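PDB 5O8P: L-lysine 6-monooxygenase involved in desferrioxamine biosynthesis from Erwinia amylovora CFBP1430, which probably catalyses the FAD- and NADPH-dependent N-hydroxylation of cadaverine in the biosynthesis of the siderophore desferrioxamine. Local coordinates for residues B[243-253]-B[387-398]. Sequence-based numbering, arbitrary orientation.
Sequences MTSPEWIDYFH and HTHGFVTPDLGM. With FAD (flavin-adenine dinucleotide), chain C.
Trp248 meets the edge of Phe391 with one face of its indole, a T-shaped pair with planes at 63° and the centroid of the six-membered ring of Trp248 4.9 Å from that of Phe391. Met243 CB lies over the same indole face, Phe252 CB over the opposite one, and Gly390 CA lies at the edge, near the indole plane. The rings pack helix 246-253 against a loop of two overlapping type I turns, Gly390 to Thr393 and Val392 to Asp395, which leads to the flavin of this FAD-dependent monooxygenase. CG of Phe391 stands between its backbone N and carbonyl carbon (chi1 85°), swinging the ring toward the helix, where its CE2 and CZ also meet Thr244 CG2.

The neighbouring Phe252 ring takes the backbone on its face: Gly390 CA makes a CH-pi contact 3.5 Å from the ring centroid, while Thr388 O lies at the edge. Glycine suits this place because its phi is positive and, lacking a side chain, it lets the backbone lie directly on the ring. Farther along the helix, His253 turns an edge to the face of His389 in an offset edge-to-face pair. Their NE2 atoms bond the carbonyls of Val367 and Gln368, respectively, so the polar end of each imidazole is satisfied from outside the two segments.

Branched and flexible side chains fill the other flank. Ile249 CD1 meets Val392 CG2 at 3.6 Å and, tip to tip, Met398 CE at 3.5 Å; the methionine, bent at chi2 and chi3, also brings this methyl to Pro246 CD.

No hydrogen bond joins the two segments, which meet through van der Waals, CH-pi and aromatic contacts. Where the second turn ends, Asp395 OD1 accepts from Gly397 N in an Asx turn, and Leu396 N donates to FAD O2 over 2.8 Å, nearly straight at 170°.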
ATOM      1  N   MET B 243     -15.070  17.616   0.567  1.00 35.83           N
ATOM      2  CA  MET B 243     -16.043  18.264   1.448  1.00 39.12           C
ATOM      3  C   MET B 243     -15.367  19.123   2.511  1.00 38.25           C
ATOM      4  O   MET B 243     -16.047  19.939   3.113  1.00 35.98           O
ATOM      5  CB  MET B 243     -16.960  17.238   2.119  1.00 41.27           C
ATOM      6  CG  MET B 243     -17.839  16.454   1.165  1.00 41.01           C
ATOM      7  SD  MET B 243     -18.765  15.124   1.963  1.00 44.41           S
ATOM      8  CE  MET B 243     -20.115  16.034   2.694  1.00 44.89           C
ATOM      9  N   THR B 244     -14.068  18.915   2.779  1.00 40.36           N
ATOM     10  CA  THR B 244     -13.306  19.818   3.656  1.00 45.22           C
ATOM     11  C   THR B 244     -12.758  20.903   2.741  1.00 44.63           C
ATOM     12  O   THR B 244     -11.588  20.910   2.358  1.00 47.41           O
ATOM     13  CB  THR B 244     -12.173  19.144   4.484  1.00 44.73           C
ATOM     14  OG1 THR B 244     -11.005  19.001   3.681  1.00 55.05           O
ATOM     15  CG2 THR B 244     -12.592  17.791   5.017  1.00 45.52           C
ATOM     16  N   SER B 245     -13.640  21.827   2.399  1.00 42.85           N
ATOM     17  CA  SER B 245     -13.332  22.842   1.429  1.00 41.20           C
ATOM     18  C   SER B 245     -14.178  24.079   1.675  1.00 39.92           C
ATOM     19  O   SER B 245     -15.289  23.982   2.209  1.00 38.26           O
ATOM     20  CB  SER B 245     -13.622  22.312   0.034  1.00 40.15           C
ATOM     21  OG  SER B 245     -15.001  22.093  -0.149  1.00 40.09           O
ATOM     22  N   PRO B 246     -13.663  25.250   1.273  1.00 39.41           N
ATOM     23  CA  PRO B 246     -14.434  26.476   1.386  1.00 37.06           C
ATOM     24  C   PRO B 246     -15.825  26.363   0.769  1.00 37.34           C
ATOM     25  O   PRO B 246     -16.797  26.823   1.380  1.00 35.82           O
ATOM     26  CB  PRO B 246     -13.576  27.472   0.639  1.00 37.68           C
ATOM     27  CG  PRO B 246     -12.183  26.998   0.885  1.00 38.12           C
ATOM     28  CD  PRO B 246     -12.273  25.512   0.837  1.00 39.44           C
ATOM     29  N   GLU B 247     -15.922  25.700  -0.384  1.00 40.52           N
ATOM     30  CA  GLU B 247     -17.211  25.631  -1.096  1.00 42.57           C
ATOM     31  C   GLU B 247     -18.220  24.830  -0.323  1.00 40.91           C
ATOM     32  O   GLU B 247     -19.379  25.210  -0.281  1.00 38.66           O
ATOM     33  CB  GLU B 247     -17.123  25.025  -2.485  1.00 49.68           C
ATOM     34  CG  GLU B 247     -15.913  25.416  -3.304  1.00 57.55           C
ATOM     35  CD  GLU B 247     -14.866  24.340  -3.262  1.00 59.15           C
ATOM     36  OE1 GLU B 247     -15.059  23.329  -3.940  1.00 55.27           O
ATOM     37  OE2 GLU B 247     -13.818  24.540  -2.609  1.00 74.17           O
ATOM     38  N   TRP B 248     -17.776  23.729   0.279  1.00 39.07           N
ATOM     39  CA  TRP B 248     -18.662  22.937   1.117  1.00 40.25           C
ATOM     40  C   TRP B 248     -19.102  23.712   2.366  1.00 41.95           C
ATOM     41  O   TRP B 248     -20.268  23.616   2.781  1.00 42.68           O
ATOM     42  CB  TRP B 248     -18.025  21.607   1.533  1.00 39.48           C
ATOM     43  CG  TRP B 248     -19.033  20.739   2.174  1.00 39.32           C
ATOM     44  CD1 TRP B 248     -19.967  19.965   1.551  1.00 42.70           C
ATOM     45  CD2 TRP B 248     -19.292  20.634   3.567  1.00 40.85           C
ATOM     46  NE1 TRP B 248     -20.785  19.364   2.472  1.00 43.39           N
ATOM     47  CE2 TRP B 248     -20.385  19.751   3.723  1.00 41.98           C
ATOM     48  CE3 TRP B 248     -18.704  21.196   4.706  1.00 42.36           C
ATOM     49  CZ2 TRP B 248     -20.886  19.400   4.971  1.00 43.16           C
ATOM     50  CZ3 TRP B 248     -19.206  20.845   5.952  1.00 42.89           C
ATOM     51  CH2 TRP B 248     -20.286  19.953   6.074  1.00 43.96           C
ATOM     52  N   ILE B 249     -18.182  24.473   2.960  1.00 43.97           N
ATOM     53  CA  ILE B 249     -18.490  25.196   4.189  1.00 40.52           C
ATOM     54  C   ILE B 249     -19.545  26.263   3.909  1.00 37.88           C
ATOM     55  O   ILE B 249     -20.487  26.409   4.686  1.00 37.84           O
ATOM     56  CB  ILE B 249     -17.236  25.776   4.857  1.00 40.04           C
ATOM     57  CG1 ILE B 249     -16.297  24.650   5.276  1.00 41.49           C
ATOM     58  CG2 ILE B 249     -17.610  26.553   6.112  1.00 43.42           C
ATOM     59  CD1 ILE B 249     -14.861  25.096   5.477  1.00 43.05           C
ATOM     60  N   ASP B 250     -19.407  26.965   2.783  1.00 37.68           N
ATOM     61  CA  ASP B 250     -20.423  27.937   2.347  1.00 35.82           C
ATOM     62  C   ASP B 250     -21.769  27.250   2.199  1.00 34.59           C
ATOM     63  O   ASP B 250     -22.792  27.765   2.645  1.00 34.14           O
ATOM     64  CB  ASP B 250     -20.048  28.591   1.008  1.00 36.80           C
ATOM     65  CG  ASP B 250     -18.733  29.365   1.060  1.00 40.56           C
ATOM     66  OD1 ASP B 250     -18.362  29.874   2.141  1.00 50.41           O
ATOM     67  OD2 ASP B 250     -18.065  29.478   0.010  1.00 39.66           O
ATOM     68  N   TYR B 251     -21.752  26.082   1.563  1.00 36.14           N
ATOM     69  CA  TYR B 251     -22.964  25.289   1.345  1.00 36.72           C
ATOM     70  C   TYR B 251     -23.593  24.917   2.680  1.00 38.49           C
ATOM     71  O   TYR B 251     -24.781  25.182   2.891  1.00 36.37           O
ATOM     72  CB  TYR B 251     -22.651  24.041   0.494  1.00 35.15           C
ATOM     73  CG  TYR B 251     -23.668  22.925   0.568  1.00 34.25           C
ATOM     74  CD1 TYR B 251     -24.873  23.022  -0.115  1.00 32.63           C
ATOM     75  CD2 TYR B 251     -23.418  21.762   1.311  1.00 33.20           C
ATOM     76  CE1 TYR B 251     -25.816  22.006  -0.056  1.00 33.17           C
ATOM     77  CE2 TYR B 251     -24.355  20.740   1.381  1.00 32.81           C
ATOM     78  CZ  TYR B 251     -25.557  20.873   0.702  1.00 33.38           C
ATOM     79  OH  TYR B 251     -26.500  19.871   0.744  1.00 34.83           O
ATOM     80  N   PHE B 252     -22.782  24.360   3.582  1.00 42.58           N
ATOM     81  CA  PHE B 252     -23.256  23.917   4.892  1.00 43.79           C
ATOM     82  C   PHE B 252     -23.872  25.038   5.729  1.00 43.40           C
ATOM     83  O   PHE B 252     -24.854  24.813   6.446  1.00 42.21           O
ATOM     84  CB  PHE B 252     -22.119  23.247   5.674  1.00 45.96           C
ATOM     85  CG  PHE B 252     -22.572  22.608   6.962  1.00 46.81           C
ATOM     86  CD1 PHE B 252     -23.076  21.313   6.991  1.00 46.83           C
ATOM     87  CD2 PHE B 252     -22.576  23.351   8.137  1.00 48.11           C
ATOM     88  CE1 PHE B 252     -23.529  20.771   8.178  1.00 48.86           C
ATOM     89  CE2 PHE B 252     -23.036  22.809   9.325  1.00 47.10           C
ATOM     90  CZ  PHE B 252     -23.520  21.520   9.344  1.00 47.22           C
ATOM     91  N   HIS B 253     -23.305  26.238   5.618  1.00 42.76           N
ATOM     92  CA  HIS B 253     -23.638  27.344   6.510  1.00 43.57           C
ATOM     93  C   HIS B 253     -24.936  28.011   6.052  1.00 46.03           C
ATOM     94  O   HIS B 253     -25.497  28.789   6.808  1.00 50.70           O
ATOM     95  CB  HIS B 253     -22.472  28.366   6.544  1.00 42.54           C
ATOM     96  CG  HIS B 253     -22.634  29.453   7.560  1.00 42.92           C
ATOM     97  ND1 HIS B 253     -23.321  30.619   7.300  1.00 43.11           N
ATOM     98  CD2 HIS B 253     -22.189  29.554   8.832  1.00 43.56           C
ATOM     99  CE1 HIS B 253     -23.294  31.392   8.369  1.00 43.00           C
ATOM    100  NE2 HIS B 253     -22.611  30.769   9.313  1.00 46.94           N
ATOM    101  N   HIS B 387     -21.557  23.495  15.008  1.00 49.73           N
ATOM    102  CA  HIS B 387     -23.012  23.538  14.798  1.00 47.85           C
ATOM    103  C   HIS B 387     -23.465  24.416  13.626  1.00 42.45           C
ATOM    104  O   HIS B 387     -24.586  24.276  13.165  1.00 38.25           O
ATOM    105  CB  HIS B 387     -23.734  23.903  16.114  1.00 49.05           C
ATOM    106  CG  HIS B 387     -23.480  25.297  16.591  1.00 49.37           C
ATOM    107  ND1 HIS B 387     -22.349  25.656  17.306  1.00 48.31           N
ATOM    108  CD2 HIS B 387     -24.273  26.389  16.576  1.00 50.91           C
ATOM    109  CE1 HIS B 387     -22.423  26.935  17.629  1.00 49.01           C
ATOM    110  NE2 HIS B 387     -23.581  27.401  17.203  1.00 52.08           N
ATOM    111  N   THR B 388     -22.610  25.321  13.163  1.00 41.50           N
ATOM    112  CA  THR B 388     -22.917  26.242  12.045  1.00 44.96           C
ATOM    113  C   THR B 388     -21.961  26.180  10.831  1.00 46.22           C
ATOM    114  O   THR B 388     -22.330  26.666   9.764  1.00 47.83           O
ATOM    115  CB  THR B 388     -22.862  27.705  12.538  1.00 44.23           C
ATOM    116  OG1 THR B 388     -21.575  27.948  13.131  1.00 38.12           O
ATOM    117  CG2 THR B 388     -23.965  28.021  13.532  1.00 45.04           C
ATOM    118  N   HIS B 389     -20.749  25.640  10.997  1.00 44.24           N
ATOM    119  CA  HIS B 389     -19.784  25.453   9.898  1.00 42.13           C
ATOM    120  C   HIS B 389     -19.461  23.989   9.580  1.00 41.31           C
ATOM    121  O   HIS B 389     -18.693  23.719   8.657  1.00 41.71           O
ATOM    122  CB  HIS B 389     -18.489  26.206  10.211  1.00 41.33           C
ATOM    123  CG  HIS B 389     -18.630  27.686  10.120  1.00 43.12           C
ATOM    124  ND1 HIS B 389     -17.945  28.433   9.184  1.00 46.74           N
ATOM    125  CD2 HIS B 389     -19.379  28.560  10.832  1.00 42.99           C
ATOM    126  CE1 HIS B 389     -18.258  29.709   9.332  1.00 47.86           C
ATOM    127  NE2 HIS B 389     -19.132  29.814  10.317  1.00 46.54           N
ATOM    128  N   GLY B 390     -20.019  23.063  10.353  1.00 40.51           N
ATOM    129  CA  GLY B 390     -20.043  21.647  10.000  1.00 48.36           C
ATOM    130  C   GLY B 390     -18.855  20.859  10.501  1.00 49.78           C
ATOM    131  O   GLY B 390     -18.045  21.359  11.276  1.00 47.53           O
ATOM    132  N   PHE B 391     -18.744  19.622  10.007  1.00 51.52           N
ATOM    133  CA  PHE B 391     -17.717  18.651  10.443  1.00 50.43           C
ATOM    134  C   PHE B 391     -16.239  19.078  10.266  1.00 50.19           C
ATOM    135  O   PHE B 391     -15.342  18.377  10.762  1.00 50.16           O
ATOM    136  CB  PHE B 391     -17.948  17.331   9.698  1.00 50.29           C
ATOM    137  CG  PHE B 391     -17.312  17.290   8.334  1.00 48.51           C
ATOM    138  CD1 PHE B 391     -17.955  17.810   7.212  1.00 46.35           C
ATOM    139  CD2 PHE B 391     -16.020  16.793   8.197  1.00 44.96           C
ATOM    140  CE1 PHE B 391     -17.339  17.782   5.976  1.00 44.93           C
ATOM    141  CE2 PHE B 391     -15.392  16.773   6.968  1.00 46.45           C
ATOM    142  CZ  PHE B 391     -16.057  17.255   5.857  1.00 46.44           C
ATOM    143  N   VAL B 392     -15.977  20.186   9.559  1.00 50.44           N
ATOM    144  CA  VAL B 392     -14.592  20.582   9.236  1.00 49.96           C
ATOM    145  C   VAL B 392     -13.896  21.384  10.333  1.00 51.37           C
ATOM    146  O   VAL B 392     -12.716  21.726  10.188  1.00 52.03           O
ATOM    147  CB  VAL B 392     -14.505  21.406   7.936  1.00 48.21           C
ATOM    148  CG1 VAL B 392     -15.045  20.603   6.762  1.00 49.00           C
ATOM    149  CG2 VAL B 392     -15.236  22.730   8.103  1.00 47.52           C
ATOM    150  N   THR B 393     -14.604  21.655  11.438  1.00 50.02           N
ATOM    151  CA  THR B 393     -14.200  22.633  12.450  1.00 46.66           C
ATOM    152  C   THR B 393     -12.963  22.202  13.293  1.00 45.41           C
ATOM    153  O   THR B 393     -12.021  22.983  13.405  1.00 51.42           O
ATOM    154  CB  THR B 393     -15.434  23.009  13.331  1.00 46.79           C
ATOM    155  OG1 THR B 393     -16.451  23.647  12.542  1.00 43.46           O
ATOM    156  CG2 THR B 393     -15.096  23.913  14.450  1.00 50.41           C
ATOM    157  N   PRO B 394     -12.937  20.962  13.851  1.00 46.27           N
ATOM    158  CA  PRO B 394     -11.731  20.517  14.572  1.00 45.68           C
ATOM    159  C   PRO B 394     -10.514  20.126  13.701  1.00 46.15           C
ATOM    160  O   PRO B 394      -9.481  19.746  14.251  1.00 51.99           O
ATOM    161  CB  PRO B 394     -12.219  19.283  15.363  1.00 48.85           C
ATOM    162  CG  PRO B 394     -13.644  19.040  14.986  1.00 48.89           C
ATOM    163  CD  PRO B 394     -13.959  19.898  13.810  1.00 50.37           C
ATOM    164  N   ASP B 395     -10.635  20.217  12.378  1.00 43.17           N
ATOM    165  CA  ASP B 395      -9.598  19.795  11.432  1.00 41.88           C
ATOM    166  C   ASP B 395      -8.434  20.787  11.467  1.00 38.79           C
ATOM    167  O   ASP B 395      -8.627  21.976  11.209  1.00 40.13           O
ATOM    168  CB  ASP B 395     -10.225  19.733  10.015  1.00 44.96           C
ATOM    169  CG  ASP B 395      -9.423  18.874   9.019  1.00 46.62           C
ATOM    170  OD1 ASP B 395      -8.196  18.738   9.150  1.00 52.77           O
ATOM    171  OD2 ASP B 395     -10.035  18.344   8.066  1.00 56.32           O
ATOM    172  N   LEU B 396      -7.235  20.301  11.784  1.00 38.92           N
ATOM    173  CA  LEU B 396      -6.004  21.087  11.611  1.00 41.84           C
ATOM    174  C   LEU B 396      -5.811  21.517  10.154  1.00 42.86           C
ATOM    175  O   LEU B 396      -5.217  22.565   9.889  1.00 48.01           O
ATOM    176  CB  LEU B 396      -4.767  20.308  12.078  1.00 43.78           C
ATOM    177  CG  LEU B 396      -4.629  20.006  13.570  1.00 46.23           C
ATOM    178  CD1 LEU B 396      -3.347  19.231  13.846  1.00 48.82           C
ATOM    179  CD2 LEU B 396      -4.679  21.277  14.401  1.00 43.44           C
ATOM    180  N   GLY B 397      -6.311  20.704   9.225  1.00 42.32           N
ATOM    181  CA  GLY B 397      -6.296  20.997   7.795  1.00 40.20           C
ATOM    182  C   GLY B 397      -7.046  22.233   7.349  1.00 39.71           C
ATOM    183  O   GLY B 397      -6.741  22.761   6.284  1.00 44.66           O
ATOM    184  N   MET B 398      -8.019  22.698   8.130  1.00 40.08           N
ATOM    185  CA  MET B 398      -8.718  23.954   7.812  1.00 46.13           C
ATOM    186  C   MET B 398      -8.414  25.091   8.792  1.00 45.78           C
ATOM    187  O   MET B 398      -9.161  26.071   8.874  1.00 40.75           O
ATOM    188  CB  MET B 398     -10.218  23.688   7.683  1.00 48.80           C
ATOM    189  CG  MET B 398     -10.536  22.797   6.494  1.00 53.06           C
ATOM    190  SD  MET B 398     -10.117  23.521   4.883  1.00 54.08           S
ATOM    191  CE  MET B 398     -11.526  24.618   4.600  1.00 52.92           C
TER
HETATM  192  PA  FAD C 501      -6.606  23.377  22.794  1.00 81.94           P
HETATM  193  O1A FAD C 501      -5.467  22.422  23.098  1.00 74.09           O
HETATM  194  O2A FAD C 501      -7.960  23.136  23.418  1.00 70.04           O
HETATM  195  O5B FAD C 501      -6.059  24.839  23.211  1.00 89.76           O
HETATM  196  C5B FAD C 501      -6.727  25.671  24.153  1.00 93.35           C
HETATM  197  C4B FAD C 501      -5.770  26.436  25.059  1.00 92.51           C
HETATM  198  O4B FAD C 501      -6.464  27.543  25.653  1.00 91.14           O
HETATM  199  C3B FAD C 501      -5.249  25.587  26.213  1.00 92.41           C
HETATM  200  O3B FAD C 501      -3.828  25.758  26.308  1.00 71.22           O
HETATM  201  C2B FAD C 501      -6.014  26.088  27.436  1.00 93.74           C
HETATM  202  O2B FAD C 501      -5.282  26.001  28.663  1.00102.75           O
HETATM  203  C1B FAD C 501      -6.275  27.538  27.075  1.00 89.91           C
HETATM  204  N9A FAD C 501      -7.377  28.212  27.815  1.00 89.25           N
HETATM  205  C8A FAD C 501      -8.649  27.803  28.001  1.00 89.69           C
HETATM  206  N7A FAD C 501      -9.340  28.719  28.736  1.00 85.07           N
HETATM  207  C5A FAD C 501      -8.501  29.736  29.027  1.00 83.69           C
HETATM  208  C6A FAD C 501      -8.561  31.027  29.768  1.00 80.99           C
HETATM  209  N6A FAD C 501      -9.704  31.436  30.371  1.00 86.95           N
HETATM  210  N1A FAD C 501      -7.437  31.789  29.819  1.00 75.99           N
HETATM  211  C2A FAD C 501      -6.284  31.406  29.230  1.00 77.16           C
HETATM  212  N3A FAD C 501      -6.160  30.248  28.553  1.00 71.15           N
HETATM  213  C4A FAD C 501      -7.209  29.392  28.415  1.00 82.70           C
HETATM  214  N1  FAD C 501      -7.227  17.085  14.712  1.00100.83           N
HETATM  215  C2  FAD C 501      -6.562  16.905  13.541  1.00100.06           C
HETATM  216  O2  FAD C 501      -6.903  17.599  12.557  1.00 91.22           O
HETATM  217  N3  FAD C 501      -5.551  16.017  13.413  1.00100.91           N
HETATM  218  C4  FAD C 501      -5.145  15.247  14.439  1.00 95.54           C
HETATM  219  O4  FAD C 501      -4.214  14.431  14.294  1.00 90.37           O
HETATM  220  C4X FAD C 501      -5.822  15.383  15.753  1.00 93.34           C
HETATM  221  N5  FAD C 501      -5.459  14.643  16.824  1.00 83.55           N
HETATM  222  C5X FAD C 501      -6.100  14.789  18.008  1.00 95.47           C
HETATM  223  C6  FAD C 501      -5.684  13.997  19.076  1.00103.36           C
HETATM  224  C7  FAD C 501      -6.294  14.092  20.324  1.00104.55           C
HETATM  225  C7M FAD C 501      -5.828  13.221  21.465  1.00 95.80           C
HETATM  226  C8  FAD C 501      -7.411  15.063  20.513  1.00103.41           C
HETATM  227  C8M FAD C 501      -8.087  15.185  21.852  1.00 98.10           C
HETATM  228  C9  FAD C 501      -7.837  15.858  19.448  1.00105.69           C
HETATM  229  C9A FAD C 501      -7.230  15.774  18.182  1.00105.54           C
HETATM  230  N10 FAD C 501      -7.629  16.574  17.058  1.00112.87           N
HETATM  231  C10 FAD C 501      -6.929  16.379  15.834  1.00101.91           C
HETATM  232  C1' FAD C 501      -8.720  17.585  17.103  1.00113.15           C
HETATM  233  C2' FAD C 501      -8.198  19.013  17.387  1.00109.04           C
HETATM  234  O2' FAD C 501      -7.057  19.306  16.555  1.00 95.16           O
HETATM  235  C3' FAD C 501      -7.838  19.263  18.863  1.00102.86           C
HETATM  236  O3' FAD C 501      -8.992  19.081  19.699  1.00101.10           O
HETATM  237  C4' FAD C 501      -7.265  20.663  19.122  1.00 97.60           C
HETATM  238  O4' FAD C 501      -6.429  20.628  20.285  1.00 78.97           O
HETATM  239  C5' FAD C 501      -8.348  21.718  19.329  1.00 99.50           C
HETATM  240  O5' FAD C 501      -7.805  23.007  19.035  1.00 99.51           O
HETATM  241  P   FAD C 501      -7.766  24.149  20.156  1.00 83.70           P
HETATM  242  O1P FAD C 501      -7.074  25.360  19.565  1.00 76.54           O
HETATM  243  O2P FAD C 501      -9.192  24.248  20.620  1.00 68.07           O
HETATM  244  O3P FAD C 501      -6.748  23.386  21.171  1.00 95.50           O